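Local atomic coordinates of lysine specific cysteine protease (Porphyromonas gingivalis, PDB entry 3KM5), a protein that cleaves proteins after lysine residues as a secreted cysteine protease and carries adhesin domains, haemolytic in isolation, of which this chain is the K2 domain. Residues E20-D25 / Y68-D73; T102-G107 / T153-F158. All blocks are in the same frame, centred on the assembly; numbering follows the deposited sequence.

Contact 1: E20-D25 / Y68-D73; sequences EWTTID and YLISKD. With CA (calcium ion), chain C.
Thr22, Thr23 and Ile24 pair with Ile70, Leu69 and Tyr68 as antiparallel strands at one margin of a five-stranded sheet: strand 22-25 is outermost, and strand 66-70 lies between it and strand 155-161. The hydrogen-bonded pairs Thr22 with Ile70 and Ile24 with Tyr68 enclose the non-hydrogen-bonded pair Thr23 with Leu69. Ile70 N reaches Thr22 O at 2.8 Å, and the other three ladder bonds are nearly as short; between them Thr23 CA makes a CA-H...O contact of 3.1 Å with Tyr68 O.

On the sheet face carrying Ile24 and Ile70, both residues turn CG1 beside their own backbone N (chi1 -52° and -56°), and their CD1 methyls meet at 3.6 Å. Tyr155 and Ala157 of the next strand pack on Ile70. Trp21 packs its indole against Leu69 to Ser71: Ser71 CA sits over the six-membered ring, 3.8 Å from its centroid and 28° off the normal, while Trp21 CE3 touches Leu69 CG at 3.5 Å. Trp21 NE1 is held by Glu7 OE1, and Ile174 and Phe176 of the second sheet also touch this side chain.

Beyond the ladder, water takes over. One molecule accepts from Lys72 N and donates to Glu20 O; another links Glu20 OE2 to Lys72 NZ, whose 4.1 Å separation from Glu20 OE1 is too long for a salt bridge. At the far end Asp25 OD1 binds calcium at 2.3 Å, together with a water and with Asp27, Asp29, the backbone O of Gln31 and Asn67. Since Asn67 belongs to strand 66-70, the metal ties both strands together at the edge of this jelly-roll sandwich, the fold of the cleaved adhesin domain.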
loop_
_atom_site.group_PDB
_atom_site.type_symbol
_atom_site.label_atom_id
_atom_site.label_comp_id
_atom_site.label_asym_id
_atom_site.label_seq_id
_atom_site.Cartn_x
_atom_site.Cartn_y
_atom_site.Cartn_z
ATOM N N GLU A 20 9.114 11.249 0.518
ATOM C CA GLU A 20 8.111 12.028 1.280
ATOM C C GLU A 20 7.127 11.217 2.123
ATOM O O GLU A 20 6.166 11.789 2.627
ATOM C CB GLU A 20 7.262 12.936 0.377
ATOM C CG GLU A 20 8.016 13.947 -0.458
ATOM C CD GLU A 20 7.077 15.038 -0.977
ATOM O OE1 GLU A 20 7.081 16.146 -0.408
ATOM O OE2 GLU A 20 6.293 14.765 -1.911
ATOM N N TRP A 21 7.392 9.936 2.308
ATOM C CA TRP A 21 6.633 9.109 3.256
ATOM C C TRP A 21 7.629 8.555 4.241
ATOM O O TRP A 21 8.832 8.474 3.946
ATOM C CB TRP A 21 5.907 7.946 2.550
ATOM C CG TRP A 21 4.821 8.402 1.620
ATOM C CD1 TRP A 21 4.978 9.103 0.457
ATOM C CD2 TRP A 21 3.395 8.290 1.817
ATOM N NE1 TRP A 21 3.756 9.387 -0.093
ATOM C CE2 TRP A 21 2.770 8.888 0.710
ATOM C CE3 TRP A 21 2.602 7.697 2.800
ATOM C CZ2 TRP A 21 1.402 8.947 0.574
ATOM C CZ3 TRP A 21 1.220 7.736 2.663
ATOM C CH2 TRP A 21 0.623 8.361 1.557
ATOM N N THR A 22 7.151 8.150 5.401
ATOM C CA THR A 22 7.978 7.342 6.279
ATOM C C THR A 22 7.345 5.968 6.443
ATOM O O THR A 22 6.192 5.793 6.083
ATOM C CB THR A 22 8.217 8.014 7.634
ATOM O OG1 THR A 22 6.980 8.356 8.234
ATOM C CG2 THR A 22 9.085 9.307 7.502
ATOM N N THR A 23 8.087 5.012 6.963
ATOM C CA THR A 23 7.599 3.675 7.115
ATOM C C THR A 23 8.008 3.136 8.477
ATOM O O THR A 23 8.983 3.585 9.094
ATOM C CB THR A 23 8.146 2.723 6.049
ATOM O OG1 THR A 23 9.567 2.582 6.223
ATOM C CG2 THR A 23 7.862 3.188 4.623
ATOM N N ILE A 24 7.207 2.188 8.932
ATOM C CA ILE A 24 7.496 1.373 10.119
ATOM C C ILE A 24 7.383 -0.115 9.758
ATOM O O ILE A 24 6.352 -0.580 9.216
ATOM C CB ILE A 24 6.559 1.675 11.309
ATOM C CG1 ILE A 24 6.507 3.171 11.622
ATOM C CG2 ILE A 24 7.025 0.893 12.563
ATOM C CD1 ILE A 24 5.453 3.534 12.679
ATOM N N ASP A 25 8.450 -0.857 10.030
ATOM C CA ASP A 25 8.420 -2.327 9.973
ATOM C C ASP A 25 8.056 -2.842 11.364
ATOM O O ASP A 25 8.952 -3.252 12.097
ATOM C CB ASP A 25 9.812 -2.813 9.567
ATOM C CG ASP A 25 9.979 -4.313 9.663
ATOM O OD1 ASP A 25 8.972 -5.042 9.508
ATOM O OD2 ASP A 25 11.115 -4.761 9.900
ATOM N N TYR A 68 3.665 -0.160 8.334
ATOM C CA TYR A 68 3.019 1.157 8.202
ATOM C C TYR A 68 3.678 2.022 7.137
ATOM O O TYR A 68 4.894 2.168 7.099
ATOM C CB TYR A 68 3.091 1.923 9.541
ATOM C CG TYR A 68 2.338 1.368 10.738
ATOM C CD1 TYR A 68 1.262 2.072 11.297
ATOM C CD2 TYR A 68 2.767 0.243 11.354
ATOM C CE1 TYR A 68 0.612 1.620 12.417
ATOM C CE2 TYR A 68 2.107 -0.229 12.495
ATOM C CZ TYR A 68 1.049 0.473 13.003
ATOM O OH TYR A 68 0.426 -0.029 14.149
ATOM N N LEU A 69 2.832 2.628 6.352
ATOM C CA LEU A 69 3.217 3.636 5.364
ATOM C C LEU A 69 2.553 4.945 5.799
ATOM O O LEU A 69 1.322 5.030 5.806
ATOM C CB LEU A 69 2.744 3.214 3.979
ATOM C CG LEU A 69 2.928 4.242 2.855
ATOM C CD1 LEU A 69 4.381 4.418 2.586
ATOM C CD2 LEU A 69 2.264 3.741 1.628
ATOM N N ILE A 70 3.353 5.949 6.140
ATOM C CA ILE A 70 2.888 7.170 6.797
ATOM C C ILE A 70 3.152 8.426 5.966
ATOM O O ILE A 70 4.275 8.689 5.519
ATOM C CB ILE A 70 3.563 7.319 8.194
ATOM C CG1 ILE A 70 3.291 6.074 9.032
ATOM C CG2 ILE A 70 3.080 8.558 8.955
ATOM C CD1 ILE A 70 4.109 5.963 10.357
ATOM N N SER A 71 2.089 9.187 5.738
ATOM C CA SER A 71 2.171 10.396 4.917
ATOM C C SER A 71 2.989 11.482 5.600
ATOM O O SER A 71 3.302 11.438 6.771
ATOM C CB SER A 71 0.782 10.958 4.639
ATOM O OG SER A 71 0.180 11.496 5.819
ATOM N N LYS A 72 3.294 12.509 4.817
ATOM C CA LYS A 72 3.733 13.797 5.324
ATOM C C LYS A 72 2.572 14.441 6.078
ATOM O O LYS A 72 1.418 13.960 6.039
ATOM C CB LYS A 72 4.186 14.683 4.138
ATOM C CG LYS A 72 3.057 15.143 3.228
ATOM C CD LYS A 72 3.623 15.911 2.008
ATOM C CE LYS A 72 2.534 16.386 1.066
ATOM N NZ LYS A 72 3.084 17.181 -0.080
ATOM N N ASP A 73 2.862 15.549 6.753
ATOM C CA ASP A 73 1.829 16.354 7.401
ATOM C C ASP A 73 0.816 16.838 6.356
ATOM O O ASP A 73 1.179 17.534 5.393
ATOM C CB ASP A 73 2.500 17.523 8.135
ATOM C CG ASP A 73 1.537 18.371 8.913
ATOM O OD1 ASP A 73 0.341 18.454 8.567
ATOM O OD2 ASP A 73 1.985 18.981 9.910
HETATM CA CA CA C . 7.585 -6.204 8.111
HETATM O O HOH W 1 3.447 12.005 1.950
HETATM O O HOH W 2 3.616 15.126 -1.815
HETATM O O HOH W 3 5.926 10.944 7.537
HETATM O O HOH W 4 6.427 -7.948 6.849
#

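Contact 2: T102-G107 / T153-F158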
loop_
_atom_site.group_PDB
_atom_site.type_symbol
_atom_site.label_atom_id
_atom_site.label_comp_id
_atom_site.label_asym_id
_atom_site.label_seq_id
_atom_site.Cartn_x
_atom_site.Cartn_y
_atom_site.Cartn_z
ATOM N N THR A 102 -1.298 13.775 15.960
ATOM C CA THR A 102 -0.156 14.238 16.774
ATOM C C THR A 102 1.185 13.917 16.101
ATOM O O THR A 102 1.719 14.762 15.408
ATOM C CB THR A 102 -0.224 13.684 18.207
ATOM O OG1 THR A 102 -0.265 12.259 18.216
ATOM C CG2 THR A 102 -1.466 14.237 18.932
ATOM N N GLY A 103 1.686 12.698 16.318
ATOM C CA GLY A 103 2.974 12.265 15.816
ATOM C C GLY A 103 2.901 11.062 14.897
ATOM O O GLY A 103 1.838 10.732 14.329
ATOM N N THR A 104 4.045 10.435 14.721
ATOM C CA THR A 104 4.188 9.363 13.732
ATOM C C THR A 104 4.557 8.010 14.374
ATOM O O THR A 104 4.883 7.053 13.672
ATOM C CB THR A 104 5.199 9.746 12.610
ATOM O OG1 THR A 104 6.489 9.996 13.177
ATOM C CG2 THR A 104 4.748 11.000 11.784
ATOM N N ASN A 105 4.506 7.920 15.697
ATOM C CA ASN A 105 4.668 6.650 16.351
ATOM C C ASN A 105 3.436 5.791 16.049
ATOM O O ASN A 105 2.353 6.313 15.892
ATOM C CB ASN A 105 4.809 6.858 17.850
ATOM C CG ASN A 105 6.053 7.592 18.223
ATOM O OD1 ASN A 105 7.069 7.521 17.530
ATOM N ND2 ASN A 105 5.995 8.301 19.349
ATOM N N ALA A 106 3.604 4.472 16.000
ATOM C CA ALA A 106 2.489 3.580 15.701
ATOM C C ALA A 106 1.318 3.846 16.641
ATOM O O ALA A 106 0.170 3.880 16.221
ATOM C CB ALA A 106 2.937 2.147 15.787
ATOM N N GLY A 107 1.605 4.116 17.911
ATOM C CA GLY A 107 0.539 4.325 18.896
ATOM C C GLY A 107 -0.222 5.621 18.747
ATOM O O GLY A 107 -1.239 5.829 19.406
ATOM N N THR A 153 -7.039 15.339 11.617
ATOM C CA THR A 153 -6.083 14.420 10.990
ATOM C C THR A 153 -4.847 15.202 10.549
ATOM O O THR A 153 -4.944 16.196 9.822
ATOM C CB THR A 153 -6.710 13.717 9.792
ATOM O OG1 THR A 153 -7.735 12.816 10.239
ATOM C CG2 THR A 153 -5.643 12.948 8.974
ATOM N N LYS A 154 -3.674 14.721 10.959
ATOM C CA LYS A 154 -2.389 15.290 10.587
ATOM C C LYS A 154 -1.561 14.336 9.705
ATOM O O LYS A 154 -0.897 14.755 8.773
ATOM C CB LYS A 154 -1.613 15.637 11.855
ATOM C CG LYS A 154 -0.219 16.192 11.656
ATOM C CD LYS A 154 0.288 16.763 12.989
ATOM C CE LYS A 154 1.694 17.285 12.931
ATOM N NZ LYS A 154 2.212 17.405 14.328
ATOM N N TYR A 155 -1.588 13.048 10.038
ATOM C CA TYR A 155 -0.917 12.019 9.244
ATOM C C TYR A 155 -1.895 10.925 8.940
ATOM O O TYR A 155 -2.724 10.572 9.778
ATOM C CB TYR A 155 0.292 11.431 9.990
ATOM C CG TYR A 155 1.347 12.434 10.424
ATOM C CD1 TYR A 155 2.297 12.917 9.523
ATOM C CD2 TYR A 155 1.399 12.902 11.730
ATOM C CE1 TYR A 155 3.269 13.809 9.913
ATOM C CE2 TYR A 155 2.376 13.821 12.126
ATOM C CZ TYR A 155 3.297 14.270 11.216
ATOM O OH TYR A 155 4.254 15.171 11.673
ATOM N N VAL A 156 -1.768 10.380 7.737
ATOM C CA VAL A 156 -2.557 9.249 7.291
ATOM C C VAL A 156 -1.588 8.084 7.078
ATOM O O VAL A 156 -0.546 8.247 6.450
ATOM C CB VAL A 156 -3.309 9.592 6.002
ATOM C CG1 VAL A 156 -4.005 8.325 5.422
ATOM C CG2 VAL A 156 -4.329 10.712 6.237
ATOM N N ALA A 157 -1.928 6.926 7.615
ATOM C CA ALA A 157 -1.117 5.733 7.458
ATOM C C ALA A 157 -1.911 4.630 6.789
ATOM O O ALA A 157 -3.115 4.499 7.015
ATOM C CB ALA A 157 -0.647 5.226 8.841
ATOM N N PHE A 158 -1.232 3.831 5.976
ATOM C CA PHE A 158 -1.762 2.571 5.455
ATOM C C PHE A 158 -0.972 1.469 6.142
ATOM O O PHE A 158 0.277 1.468 6.159
ATOM C CB PHE A 158 -1.581 2.502 3.931
ATOM C CG PHE A 158 -2.364 3.507 3.207
ATOM C CD1 PHE A 158 -3.602 3.173 2.661
ATOM C CD2 PHE A 158 -1.875 4.779 3.017
ATOM C CE1 PHE A 158 -4.361 4.114 1.984
ATOM C CE2 PHE A 158 -2.620 5.725 2.337
ATOM C CZ PHE A 158 -3.874 5.387 1.800
#
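Thr102 to Thr104, in the loop joining strands 95-100 and 109-115, pass beside Lys154 and Tyr155 without pairing backbones, the CA atoms of Thr102 and Lys154 being 6.7 Å apart. A classic beta bulge lies on the strand side: Lys154 and Tyr155 both face Ser100, and both start their side chains toward the loop.

Lys154 places CG anti to its backbone N (chi1 178°), and the rest of the chain, extended, brings NZ to a hydrogen bond of 2.9 Å with Thr102 O; the amine lies in the carbonyl plane, with a C=O...N angle of 157°. The same oxygen borders the Tyr155 ring at its edge, 3.5 Å from CE2, so one loop carbonyl is bonded to Lys154 and in van der Waals contact with Tyr155. Gly103 O, which also accepts a hydrogen bond from Ser100 OG, approaches Tyr155 CD2 obliquely at 3.4 Å.

The phenol ring is covered on its two faces by different neighbours. Lys154 CG lies 3.5 Å from the ring plane of Tyr155 on one side, displaced toward the rim; the loop's threonine takes the other. Ile70 also touches Thr104, which places the contact beside strand 66-70. The methyl makes a CH-pi contact almost along the ring normal: Thr104 CG2 stands 3.5 Å from the Tyr155 ring centroid, only 7° off that normal.

How the contacts relate
Both contacts belong to the same five-stranded sheet, in which strands 66-70 and 155-161 are neighbours, and their centres are about 8 Å apart. Backbone bonds probably join them, from Leu69 N to Phe158 O and from Ser71 N to Val156 O. Contact 1 is partly buried and regular: a strand ladder, with an indole reaching toward the second sheet, a calcium ion at one end and water bridges at the other. Contact 2 lies on the surface, where a loop meets a bulged strand through one lysine bond and a methyl on a phenol. Ile70, on strand 66-70, takes part in the first and borders the second.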